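Local coordinates for hypothetical membrane protein (Corynebacterium glutamicum, PDB 6JSB), which binds heme through its HtaA domain and probably passes it along the heme uptake machinery of Corynebacteria, at residues N21-E25 with T51-F57; D13-R17 with E181-P185; P92-I96 with D126-V130. The contacts are given in a common frame with arbitrary orientation. Numbering follows the deposited sequence.

Contact 1: N21-E25 with T51-F57; sequences NNYLE and TKSAREF. With HEM (protoporphyrin IX containing Fe), chain C.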
loop_
_atom_site.group_PDB
_atom_site.type_symbol
_atom_site.label_atom_id
_atom_site.label_comp_id
_atom_site.label_asym_id
_atom_site.label_seq_id
_atom_site.Cartn_x
_atom_site.Cartn_y
_atom_site.Cartn_z
ATOM N N ASN A 21 0.800 -6.236 9.560
ATOM C CA ASN A 21 -0.611 -6.582 9.797
ATOM C C ASN A 21 -0.770 -7.442 11.036
ATOM O O ASN A 21 -1.725 -7.272 11.811
ATOM C CB ASN A 21 -1.198 -7.343 8.595
ATOM C CG ASN A 21 -1.187 -6.476 7.308
ATOM O OD1 ASN A 21 -1.461 -5.280 7.349
ATOM N ND2 ASN A 21 -0.934 -7.121 6.164
ATOM N N ASN A 22 0.146 -8.377 11.238
ATOM C CA ASN A 22 0.127 -9.201 12.467
ATOM C C ASN A 22 0.224 -8.341 13.724
ATOM O O ASN A 22 -0.483 -8.553 14.716
ATOM C CB ASN A 22 1.306 -10.167 12.421
ATOM C CG ASN A 22 1.275 -11.132 13.580
ATOM O OD1 ASN A 22 0.332 -11.909 13.676
ATOM N ND2 ASN A 22 2.265 -11.096 14.459
ATOM N N TYR A 23 1.132 -7.357 13.717
ATOM C CA TYR A 23 1.283 -6.474 14.871
ATOM C C TYR A 23 0.055 -5.579 15.045
ATOM O O TYR A 23 -0.457 -5.436 16.164
ATOM C CB TYR A 23 2.548 -5.632 14.641
ATOM C CG TYR A 23 2.483 -4.255 15.229
ATOM C CD1 TYR A 23 2.672 -4.054 16.600
ATOM C CD2 TYR A 23 2.333 -3.138 14.405
ATOM C CE1 TYR A 23 2.641 -2.688 17.130
ATOM C CE2 TYR A 23 2.322 -1.830 14.917
ATOM C CZ TYR A 23 2.464 -1.641 16.263
ATOM O OH TYR A 23 2.435 -0.383 16.790
ATOM N N LEU A 24 -0.424 -4.983 13.956
ATOM C CA LEU A 24 -1.496 -3.986 14.064
ATOM C C LEU A 24 -2.790 -4.633 14.550
ATOM O O LEU A 24 -3.516 -4.048 15.367
ATOM C CB LEU A 24 -1.631 -3.275 12.693
ATOM C CG LEU A 24 -2.565 -2.028 12.647
ATOM C CD1 LEU A 24 -4.069 -2.494 12.486
ATOM C CD2 LEU A 24 -2.445 -1.117 13.881
ATOM N N GLU A 25 -3.112 -5.830 14.070
ATOM C CA GLU A 25 -4.347 -6.493 14.498
ATOM C C GLU A 25 -4.171 -7.261 15.792
ATOM O O GLU A 25 -5.165 -7.825 16.299
ATOM C CB GLU A 25 -4.798 -7.447 13.390
ATOM C CG GLU A 25 -5.134 -6.686 12.115
ATOM C CD GLU A 25 -5.826 -7.604 11.051
ATOM O OE1 GLU A 25 -7.070 -7.730 11.154
ATOM O OE2 GLU A 25 -5.118 -8.132 10.155
ATOM N N THR A 51 -6.439 -12.588 8.228
ATOM C CA THR A 51 -6.068 -11.564 9.219
ATOM C C THR A 51 -4.622 -11.790 9.656
ATOM O O THR A 51 -4.041 -12.875 9.473
ATOM C CB THR A 51 -6.994 -11.545 10.479
ATOM O OG1 THR A 51 -6.841 -12.801 11.157
ATOM C CG2 THR A 51 -8.484 -11.346 10.104
ATOM N N LYS A 52 -4.023 -10.732 10.204
ATOM C CA LYS A 52 -2.678 -10.837 10.826
ATOM C C LYS A 52 -1.685 -11.283 9.759
ATOM O O LYS A 52 -1.746 -10.743 8.635
ATOM C CB LYS A 52 -2.734 -11.743 12.078
ATOM C CG LYS A 52 -3.462 -11.067 13.186
ATOM C CD LYS A 52 -3.214 -11.786 14.566
ATOM C CE LYS A 52 -3.719 -13.216 14.483
ATOM N NZ LYS A 52 -3.614 -13.915 15.821
ATOM N N SER A 53 -0.790 -12.243 10.061
ATOM C CA SER A 53 0.241 -12.595 9.064
ATOM C C SER A 53 -0.363 -13.248 7.843
ATOM O O SER A 53 0.296 -13.266 6.801
ATOM C CB SER A 53 1.281 -13.565 9.641
ATOM O OG SER A 53 1.923 -13.011 10.797
ATOM N N ALA A 54 -1.609 -13.713 7.933
ATOM C CA ALA A 54 -2.230 -14.356 6.776
ATOM C C ALA A 54 -2.985 -13.394 5.894
ATOM O O ALA A 54 -3.511 -13.796 4.852
ATOM C CB ALA A 54 -3.191 -15.450 7.263
ATOM N N ARG A 55 -3.079 -12.129 6.284
ATOM C CA ARG A 55 -3.917 -11.221 5.526
ATOM C C ARG A 55 -3.271 -10.931 4.176
ATOM O O ARG A 55 -2.034 -10.724 4.065
ATOM C CB ARG A 55 -4.111 -9.898 6.283
ATOM C CG ARG A 55 -5.038 -8.914 5.512
ATOM C CD ARG A 55 -5.322 -7.719 6.426
ATOM N NE ARG A 55 -6.236 -8.004 7.574
ATOM C CZ ARG A 55 -7.556 -7.946 7.478
ATOM N NH1 ARG A 55 -8.172 -7.772 6.296
ATOM N NH2 ARG A 55 -8.292 -8.074 8.597
ATOM N N GLU A 56 -4.126 -10.863 3.172
ATOM C CA GLU A 56 -3.691 -10.492 1.800
ATOM C C GLU A 56 -4.546 -9.344 1.303
ATOM O O GLU A 56 -5.715 -9.182 1.719
ATOM C CB GLU A 56 -3.882 -11.712 0.857
ATOM C CG GLU A 56 -2.915 -12.851 1.221
ATOM C CD GLU A 56 -3.056 -14.040 0.294
ATOM O OE1 GLU A 56 -3.873 -14.894 0.611
ATOM O OE2 GLU A 56 -2.375 -14.098 -0.771
ATOM N N PHE A 57 -3.973 -8.513 0.412
ATOM C CA PHE A 57 -4.763 -7.484 -0.252
ATOM C C PHE A 57 -4.598 -7.605 -1.751
ATOM O O PHE A 57 -3.455 -7.761 -2.225
ATOM C CB PHE A 57 -4.270 -6.031 0.117
ATOM C CG PHE A 57 -4.302 -5.687 1.571
ATOM C CD1 PHE A 57 -3.100 -5.471 2.251
ATOM C CD2 PHE A 57 -5.519 -5.534 2.237
ATOM C CE1 PHE A 57 -3.093 -5.113 3.623
ATOM C CE2 PHE A 57 -5.516 -5.166 3.555
ATOM C CZ PHE A 57 -4.322 -4.979 4.267
HETATM C CHA HEM C . 6.191 -2.235 16.200
HETATM C CHB HEM C . 4.414 -0.213 20.231
HETATM C CHC HEM C . 3.102 3.682 17.584
HETATM C CHD HEM C . 4.599 1.473 13.476
HETATM C C1A HEM C . 5.887 -1.968 17.520
HETATM C C2A HEM C . 6.321 -2.804 18.624
HETATM C C3A HEM C . 5.831 -2.274 19.769
HETATM C C4A HEM C . 5.084 -1.077 19.385
HETATM C CMA HEM C . 6.012 -2.806 21.224
HETATM C CAA HEM C . 7.199 -4.062 18.454
HETATM C CBA HEM C . 6.316 -5.299 18.372
HETATM C CGA HEM C . 7.136 -6.464 17.865
HETATM O O1A HEM C . 6.592 -7.603 17.848
HETATM O O2A HEM C . 8.322 -6.233 17.467
HETATM C C1B HEM C . 3.905 1.000 19.860
HETATM C C2B HEM C . 3.269 1.957 20.768
HETATM C C3B HEM C . 2.912 3.036 20.048
HETATM C C4B HEM C . 3.274 2.802 18.644
HETATM C CMB HEM C . 3.136 1.688 22.293
HETATM C CAB HEM C . 2.203 4.345 20.506
HETATM C CBB HEM C . 1.488 4.398 21.634
HETATM C C1C HEM C . 3.377 3.432 16.235
HETATM C C2C HEM C . 3.096 4.327 15.139
HETATM C C3C HEM C . 3.460 3.714 13.988
HETATM C C4C HEM C . 4.052 2.426 14.340
HETATM C CMC HEM C . 2.370 5.693 15.256
HETATM C CAC HEM C . 3.252 4.345 12.622
HETATM C CBC HEM C . 3.017 3.549 11.588
HETATM C C1D HEM C . 5.169 0.285 13.884
HETATM C C2D HEM C . 5.793 -0.667 12.994
HETATM C C3D HEM C . 6.246 -1.710 13.723
HETATM C C4D HEM C . 5.897 -1.459 15.112
HETATM C CMD HEM C . 5.946 -0.425 11.477
HETATM C CAD HEM C . 6.986 -2.965 13.165
HETATM C CBD HEM C . 5.907 -4.064 12.984
HETATM C CGD HEM C . 6.605 -5.288 12.395
HETATM O O1D HEM C . 7.355 -5.958 13.186
HETATM O O2D HEM C . 6.405 -5.533 11.155
HETATM N NA HEM C . 5.134 -0.879 18.008
HETATM N NB HEM C . 3.846 1.536 18.591
HETATM N NC HEM C . 3.984 2.288 15.707
HETATM N ND HEM C . 5.236 -0.249 15.141
HETATM FE FE HEM C . 4.299 0.645 16.775
HETATM O O HOH W 1 -0.454 -9.952 6.177
#

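Contact 2: D13-R17 with E181-P185; sequences DWSVR and EALAP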
loop_
_atom_site.group_PDB
_atom_site.type_symbol
_atom_site.label_atom_id
_atom_site.label_comp_id
_atom_site.label_asym_id
_atom_site.label_seq_id
_atom_site.Cartn_x
_atom_site.Cartn_y
_atom_site.Cartn_z
ATOM N N ASP A 13 -1.276 -8.002 -6.228
ATOM C CA ASP A 13 -1.306 -8.634 -4.912
ATOM C C ASP A 13 -0.187 -8.026 -4.091
ATOM O O ASP A 13 0.978 -8.264 -4.403
ATOM C CB ASP A 13 -1.078 -10.154 -5.010
ATOM C CG ASP A 13 -2.340 -10.957 -5.434
ATOM O OD1 ASP A 13 -2.773 -10.859 -6.611
ATOM O OD2 ASP A 13 -2.852 -11.749 -4.599
ATOM N N TRP A 14 -0.527 -7.311 -3.004
ATOM C CA TRP A 14 0.517 -6.662 -2.173
ATOM C C TRP A 14 -0.005 -6.590 -0.748
ATOM O O TRP A 14 -0.911 -5.784 -0.482
ATOM C CB TRP A 14 0.839 -5.268 -2.694
ATOM C CG TRP A 14 1.937 -4.608 -1.921
ATOM C CD1 TRP A 14 3.143 -5.172 -1.539
ATOM C CD2 TRP A 14 1.910 -3.291 -1.403
ATOM N NE1 TRP A 14 3.878 -4.215 -0.814
ATOM C CE2 TRP A 14 3.112 -3.092 -0.668
ATOM C CE3 TRP A 14 0.936 -2.263 -1.429
ATOM C CZ2 TRP A 14 3.426 -1.892 -0.038
ATOM C CZ3 TRP A 14 1.260 -1.024 -0.753
ATOM C CH2 TRP A 14 2.481 -0.881 -0.083
ATOM N N SER A 15 0.599 -7.374 0.173
ATOM C CA SER A 15 0.112 -7.407 1.564
ATOM C C SER A 15 0.668 -6.275 2.427
ATOM O O SER A 15 0.368 -6.226 3.608
ATOM C CB SER A 15 0.511 -8.732 2.249
ATOM O OG SER A 15 0.008 -9.804 1.474
ATOM N N VAL A 16 1.477 -5.388 1.858
ATOM C CA VAL A 16 2.150 -4.256 2.498
ATOM C C VAL A 16 3.312 -4.771 3.346
ATOM O O VAL A 16 4.488 -4.529 3.024
ATOM C CB VAL A 16 1.153 -3.367 3.317
ATOM C CG1 VAL A 16 1.896 -2.158 3.891
ATOM C CG2 VAL A 16 0.048 -2.840 2.364
ATOM N N ARG A 17 3.011 -5.497 4.430
ATOM C CA ARG A 17 4.010 -6.230 5.187
ATOM C C ARG A 17 3.298 -7.186 6.166
ATOM O O ARG A 17 2.537 -6.705 7.013
ATOM C CB ARG A 17 4.913 -5.243 5.931
ATOM C CG ARG A 17 5.925 -5.843 6.839
ATOM C CD ARG A 17 7.237 -6.387 6.197
ATOM N NE ARG A 17 7.890 -7.009 7.359
ATOM C CZ ARG A 17 9.043 -6.651 7.895
ATOM N NH1 ARG A 17 9.807 -5.752 7.250
ATOM N NH2 ARG A 17 9.453 -7.256 9.022
ATOM N N GLU A 181 14.457 -1.492 4.449
ATOM C CA GLU A 181 13.759 -2.664 5.018
ATOM C C GLU A 181 12.882 -3.331 3.965
ATOM O O GLU A 181 12.117 -2.670 3.246
ATOM C CB GLU A 181 12.891 -2.177 6.174
ATOM C CG GLU A 181 12.087 -3.362 6.838
ATOM C CD GLU A 181 12.922 -4.162 7.840
ATOM O OE1 GLU A 181 14.121 -3.823 8.116
ATOM O OE2 GLU A 181 12.376 -5.194 8.355
ATOM N N ALA A 182 12.921 -4.679 3.913
ATOM C CA ALA A 182 12.073 -5.350 2.941
ATOM C C ALA A 182 10.613 -5.186 3.328
ATOM O O ALA A 182 10.267 -5.252 4.504
ATOM C CB ALA A 182 12.457 -6.829 2.911
ATOM N N LEU A 183 9.765 -4.933 2.351
ATOM C CA LEU A 183 8.320 -4.953 2.592
ATOM C C LEU A 183 7.750 -6.194 1.897
ATOM O O LEU A 183 8.477 -7.078 1.403
ATOM C CB LEU A 183 7.657 -3.678 2.084
ATOM C CG LEU A 183 8.221 -2.395 2.750
ATOM C CD1 LEU A 183 7.479 -1.235 2.109
ATOM C CD2 LEU A 183 8.042 -2.404 4.294
ATOM N N ALA A 184 6.430 -6.287 1.898
ATOM C CA ALA A 184 5.841 -7.448 1.218
ATOM C C ALA A 184 6.125 -7.384 -0.282
ATOM O O ALA A 184 6.147 -6.317 -0.876
ATOM C CB ALA A 184 4.300 -7.454 1.402
ATOM N N PRO A 185 6.293 -8.518 -0.937
ATOM C CA PRO A 185 6.493 -8.497 -2.395
ATOM C C PRO A 185 5.194 -8.116 -3.096
ATOM O O PRO A 185 4.093 -8.293 -2.548
ATOM C CB PRO A 185 6.870 -9.948 -2.709
ATOM C CG PRO A 185 6.130 -10.702 -1.658
ATOM C CD PRO A 185 6.278 -9.871 -0.415
HETATM O O HOH W 2 2.444 -9.422 -0.709
#

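Contact 3: P92-I96 with D126-V130; sequences PDNFI and DTKTV. With HEM (protoporphyrin IX containing Fe), chain C.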
loop_
_atom_site.group_PDB
_atom_site.type_symbol
_atom_site.label_atom_id
_atom_site.label_comp_id
_atom_site.label_asym_id
_atom_site.label_seq_id
_atom_site.Cartn_x
_atom_site.Cartn_y
_atom_site.Cartn_z
ATOM N N PRO A 92 -12.453 7.742 16.950
ATOM C CA PRO A 92 -11.798 7.763 15.644
ATOM C C PRO A 92 -10.718 8.815 15.520
ATOM O O PRO A 92 -9.850 8.670 14.636
ATOM C CB PRO A 92 -12.949 8.053 14.678
ATOM C CG PRO A 92 -14.169 7.435 15.394
ATOM C CD PRO A 92 -13.928 7.826 16.828
ATOM N N ASP A 93 -10.765 9.847 16.356
ATOM C CA ASP A 93 -9.802 10.952 16.328
ATOM C C ASP A 93 -8.606 10.718 17.245
ATOM O O ASP A 93 -7.781 11.639 17.423
ATOM C CB ASP A 93 -10.511 12.229 16.762
ATOM C CG ASP A 93 -11.608 12.648 15.801
ATOM O OD1 ASP A 93 -11.507 12.314 14.624
ATOM O OD2 ASP A 93 -12.543 13.354 16.238
ATOM N N ASN A 94 -8.508 9.540 17.882
ATOM C CA ASN A 94 -7.496 9.380 18.919
ATOM C C ASN A 94 -6.610 8.151 18.738
ATOM O O ASN A 94 -5.959 7.729 19.705
ATOM C CB ASN A 94 -8.162 9.373 20.306
ATOM C CG ASN A 94 -8.502 10.792 20.759
ATOM O OD1 ASN A 94 -7.621 11.497 21.209
ATOM N ND2 ASN A 94 -9.743 11.231 20.571
ATOM N N PHE A 95 -6.520 7.576 17.525
ATOM C CA PHE A 95 -5.596 6.472 17.293
ATOM C C PHE A 95 -4.178 7.034 17.118
ATOM O O PHE A 95 -3.917 7.828 16.204
ATOM C CB PHE A 95 -6.012 5.689 16.052
ATOM C CG PHE A 95 -7.209 4.818 16.272
ATOM C CD1 PHE A 95 -7.084 3.670 17.007
ATOM C CD2 PHE A 95 -8.451 5.162 15.722
ATOM C CE1 PHE A 95 -8.203 2.821 17.165
ATOM C CE2 PHE A 95 -9.585 4.336 15.900
ATOM C CZ PHE A 95 -9.439 3.163 16.632
ATOM N N ILE A 96 -3.270 6.655 18.005
ATOM C CA ILE A 96 -1.886 7.143 17.832
ATOM C C ILE A 96 -1.271 6.636 16.541
ATOM O O ILE A 96 -0.492 7.356 15.883
ATOM C CB ILE A 96 -1.045 6.763 19.058
ATOM C CG1 ILE A 96 -1.574 7.610 20.245
ATOM C CG2 ILE A 96 0.418 7.076 18.768
ATOM C CD1 ILE A 96 -1.009 7.171 21.627
ATOM N N ASP A 126 5.771 9.978 20.438
ATOM C CA ASP A 126 6.005 9.133 21.599
ATOM C C ASP A 126 4.707 8.394 21.865
ATOM O O ASP A 126 3.725 8.549 21.131
ATOM C CB ASP A 126 6.484 9.924 22.826
ATOM C CG ASP A 126 5.495 10.983 23.277
ATOM O OD1 ASP A 126 4.264 10.776 23.220
ATOM O OD2 ASP A 126 5.957 12.037 23.790
ATOM N N THR A 127 4.705 7.576 22.904
ATOM C CA THR A 127 3.582 6.674 23.098
ATOM C C THR A 127 2.397 7.329 23.773
ATOM O O THR A 127 1.415 6.616 24.061
ATOM C CB THR A 127 4.004 5.461 23.911
ATOM O OG1 THR A 127 4.378 5.908 25.219
ATOM C CG2 THR A 127 5.180 4.765 23.224
ATOM N N LYS A 128 2.465 8.637 24.058
ATOM C CA LYS A 128 1.397 9.354 24.741
ATOM C C LYS A 128 0.903 10.553 23.929
ATOM O O LYS A 128 0.267 11.461 24.493
ATOM C CB LYS A 128 1.856 9.813 26.136
ATOM C CG LYS A 128 2.274 8.643 27.045
ATOM C CD LYS A 128 1.064 7.741 27.332
ATOM C CE LYS A 128 1.420 6.452 28.075
ATOM N NZ LYS A 128 0.202 5.589 28.289
ATOM N N THR A 129 1.190 10.582 22.633
ATOM C CA THR A 129 0.868 11.720 21.773
ATOM C C THR A 129 0.093 11.217 20.559
ATOM O O THR A 129 0.570 10.322 19.860
ATOM C CB THR A 129 2.145 12.404 21.283
ATOM O OG1 THR A 129 2.860 12.901 22.422
ATOM C CG2 THR A 129 1.815 13.564 20.342
ATOM N N VAL A 130 -1.032 11.874 20.262
ATOM C CA VAL A 130 -1.792 11.654 19.006
ATOM C C VAL A 130 -1.276 12.701 18.017
ATOM O O VAL A 130 -1.780 13.830 17.966
ATOM C CB VAL A 130 -3.301 11.797 19.224
ATOM C CG1 VAL A 130 -4.051 11.499 17.908
ATOM C CG2 VAL A 130 -3.776 10.790 20.301
HETATM C CHA HEM C . 6.191 -2.235 16.200
HETATM C CHB HEM C . 4.414 -0.213 20.231
HETATM C CHC HEM C . 3.102 3.682 17.584
HETATM C CHD HEM C . 4.599 1.473 13.476
HETATM C C1A HEM C . 5.887 -1.968 17.520
HETATM C C2A HEM C . 6.321 -2.804 18.624
HETATM C C3A HEM C . 5.831 -2.274 19.769
HETATM C C4A HEM C . 5.084 -1.077 19.385
HETATM C CMA HEM C . 6.012 -2.806 21.224
HETATM C CAA HEM C . 7.199 -4.062 18.454
HETATM C CBA HEM C . 6.316 -5.299 18.372
HETATM C CGA HEM C . 7.136 -6.464 17.865
HETATM O O1A HEM C . 6.592 -7.603 17.848
HETATM O O2A HEM C . 8.322 -6.233 17.467
HETATM C C1B HEM C . 3.905 1.000 19.860
HETATM C C2B HEM C . 3.269 1.957 20.768
HETATM C C3B HEM C . 2.912 3.036 20.048
HETATM C C4B HEM C . 3.274 2.802 18.644
HETATM C CMB HEM C . 3.136 1.688 22.293
HETATM C CAB HEM C . 2.203 4.345 20.506
HETATM C CBB HEM C . 1.488 4.398 21.634
HETATM C C1C HEM C . 3.377 3.432 16.235
HETATM C C2C HEM C . 3.096 4.327 15.139
HETATM C C3C HEM C . 3.460 3.714 13.988
HETATM C C4C HEM C . 4.052 2.426 14.340
HETATM C CMC HEM C . 2.370 5.693 15.256
HETATM C CAC HEM C . 3.252 4.345 12.622
HETATM C CBC HEM C . 3.017 3.549 11.588
HETATM C C1D HEM C . 5.169 0.285 13.884
HETATM C C2D HEM C . 5.793 -0.667 12.994
HETATM C C3D HEM C . 6.246 -1.710 13.723
HETATM C C4D HEM C . 5.897 -1.459 15.112
HETATM C CMD HEM C . 5.946 -0.425 11.477
HETATM C CAD HEM C . 6.986 -2.965 13.165
HETATM C CBD HEM C . 5.907 -4.064 12.984
HETATM C CGD HEM C . 6.605 -5.288 12.395
HETATM O O1D HEM C . 7.355 -5.958 13.186
HETATM O O2D HEM C . 6.405 -5.533 11.155
HETATM N NA HEM C . 5.134 -0.879 18.008
HETATM N NB HEM C . 3.846 1.536 18.591
HETATM N NC HEM C . 3.984 2.288 15.707
HETATM N ND HEM C . 5.236 -0.249 15.141
HETATM FE FE HEM C . 4.299 0.645 16.775
#

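Contact 1: N21-E25 with T51-F57
Thr51 opens the second segment with a light touch, its CA 3.7 Å from Glu25 OE2. At Lys52 the contact tightens: Lys52 N donates a 2.8 Å hydrogen bond to Glu25 OE2, and Lys52 CG lies 3.9 Å from Glu25 CB while the amine end of the side chain leads away. The carbonyl of the same residue faces the helix, Lys52 O sitting 3.4 Å from Asn21 CB. Ser53 starts a short 3-10 turn and puts its OG 3.3 Å from Asn22 CB. Next comes Arg55, which meets Glu25 in a two-pronged salt bridge, Arg55 NE to Glu25 OE2 at 2.8 Å and Arg55 NH2 to Glu25 OE1 at 2.9 Å; OE2 thus takes both a backbone and a guanidinium hydrogen. Water 1 accepts from Asn21 ND2 at 2.9 Å and lies 2.7 Å from Arg55 O. On strand 56-65, Phe57 brings CE1 to 3.9 Å from Asn21 ND2, the amide whose OD1 is held by Trp77. Tyr23 points away from 51-57, with HEM C4D over one face of its ring and its OH 2.1 Å from HEM FE, hydrogen-bonded also to His80. An axial tyrosine whose hydroxyl is hydrogen-bonded to a histidine is known from other bacterial heme-transport proteins, such as HasA.

Contact 2: D13-R17 with E181-P185
Trp14 packs its indole on Ala184, with Trp14 CD1 3.9 Å from Ala184 CB, and at the ring edge its NE1 makes a weak 3.1 Å hydrogen bond to Ala184 O. This is where strand 2-14 of the large sheet runs out and the loop 181-185 leads into its antiparallel neighbour 186-198: the segments point 157° apart, and Asp13 still pairs through its backbone with Thr187. Beyond that the regular ladder gives way. Water 2 fills the first gap, accepting from Ser15 N at 2.9 Å and donating to Pro185 O at 2.7 Å. The chain kinks sharply at Val16, whose phi/psi of 74/-67 and the weak 2.9 Å bond from Arg17 N to Ser15 O make a classic gamma turn. The turn presents Val16 O to the other segment, where it accepts a 2.9 Å hydrogen bond from Ala184 N, and it leaves Ala184 CB tucked 3.8 Å from Arg17 N and 3.9 Å from Ser15 N. Leu183 CB packs 3.4 Å from Val16 O, while the leucine side chain continues onto Thr163 and Leu165 of strand 156-165. Arg17 has a double role. It is the N-cap residue of helix 18-24 and a member of the heme pocket, its side chain about 4 Å from the heme at the nearest atoms, close to the heme-binding Ser19 and Tyr177. Its guanidinium reaches along 181-185, and a single nitrogen serves two acceptors: Arg17 NH1 donates to Ala182 O at 2.8 Å and to Glu181 OE2 at 2.9 Å, the latter a salt bridge.

Contact 3: P92-I96 with D126-V130
One margin of the heme pocket is built here, by a corner of the sheet at Ile96 and a loop that comes over to meet it. Both touch the porphyrin through backbone carbonyls: Thr127 O is 3.3 Å from HEM CBB, the end of a vinyl group, and Ile96 O is 3.4 Å from HEM CMC, a ring methyl. The loop 126-130 is folded on itself by an Asx turn, in which Asp126 OD1 accepts from Lys128 N at 2.9 Å; the same oxygen also takes the hydroxyl of Thr129, with Thr129 OG1 2.7 Å away. The curled backbone turns its carbonyls toward Ile96, whose branches fit among them: Ile96 CD1 is 3.5 Å from Thr127 O, and Ile96 CG2 is 3.4 Å from Thr129 O. Val130 closes the other end. Its CG2 meets Ile96 CG1 at 3.9 Å and Asn94 O at 3.8 Å, and its CG1 lies 3.8 Å from Asp93 O. The polar end of Asn94 is engaged elsewhere, its ND2 donating to Gln90 O. Phe95 points away from the loop and packs on strand 68-81, to which Ile96 is also joined by backbone bonding with His80, the partner of the iron-bound Tyr23. Between the two segments themselves the meeting is by van der Waals contact alone, aliphatic carbon against carbon or carbonyl oxygen. Within the loop the Asp126 bonds hold the turn, and what it and Ile96 offer the vinyl and methyl groups of the heme is a close fit of shape.

How the contacts relate
All three contacts reach the same antiparallel sheet, but at different depths. The centre of contact 2 lies about 8 Å from the centre of the chain, that of contact 1 about 13 Å and of contact 3 about 22 Å; each mixes buried and exposed residues. Contacts 1 and 2 touch: strands 2-14 and 56-65 are neighbours, Phe57 O lies 3.1 Å from Trp14 N, and Asn21 ND2 3.0 Å from Ser15 O. Both have a glutamate-arginine salt bridge and a water; contact 2 adds a backbone-to-backbone bond, whereas in contact 1 the carboxylate takes the backbone NH. Contact 3 relies on van der Waals fit. Contacts 1 and 3 meet the heme, at iron and periphery respectively.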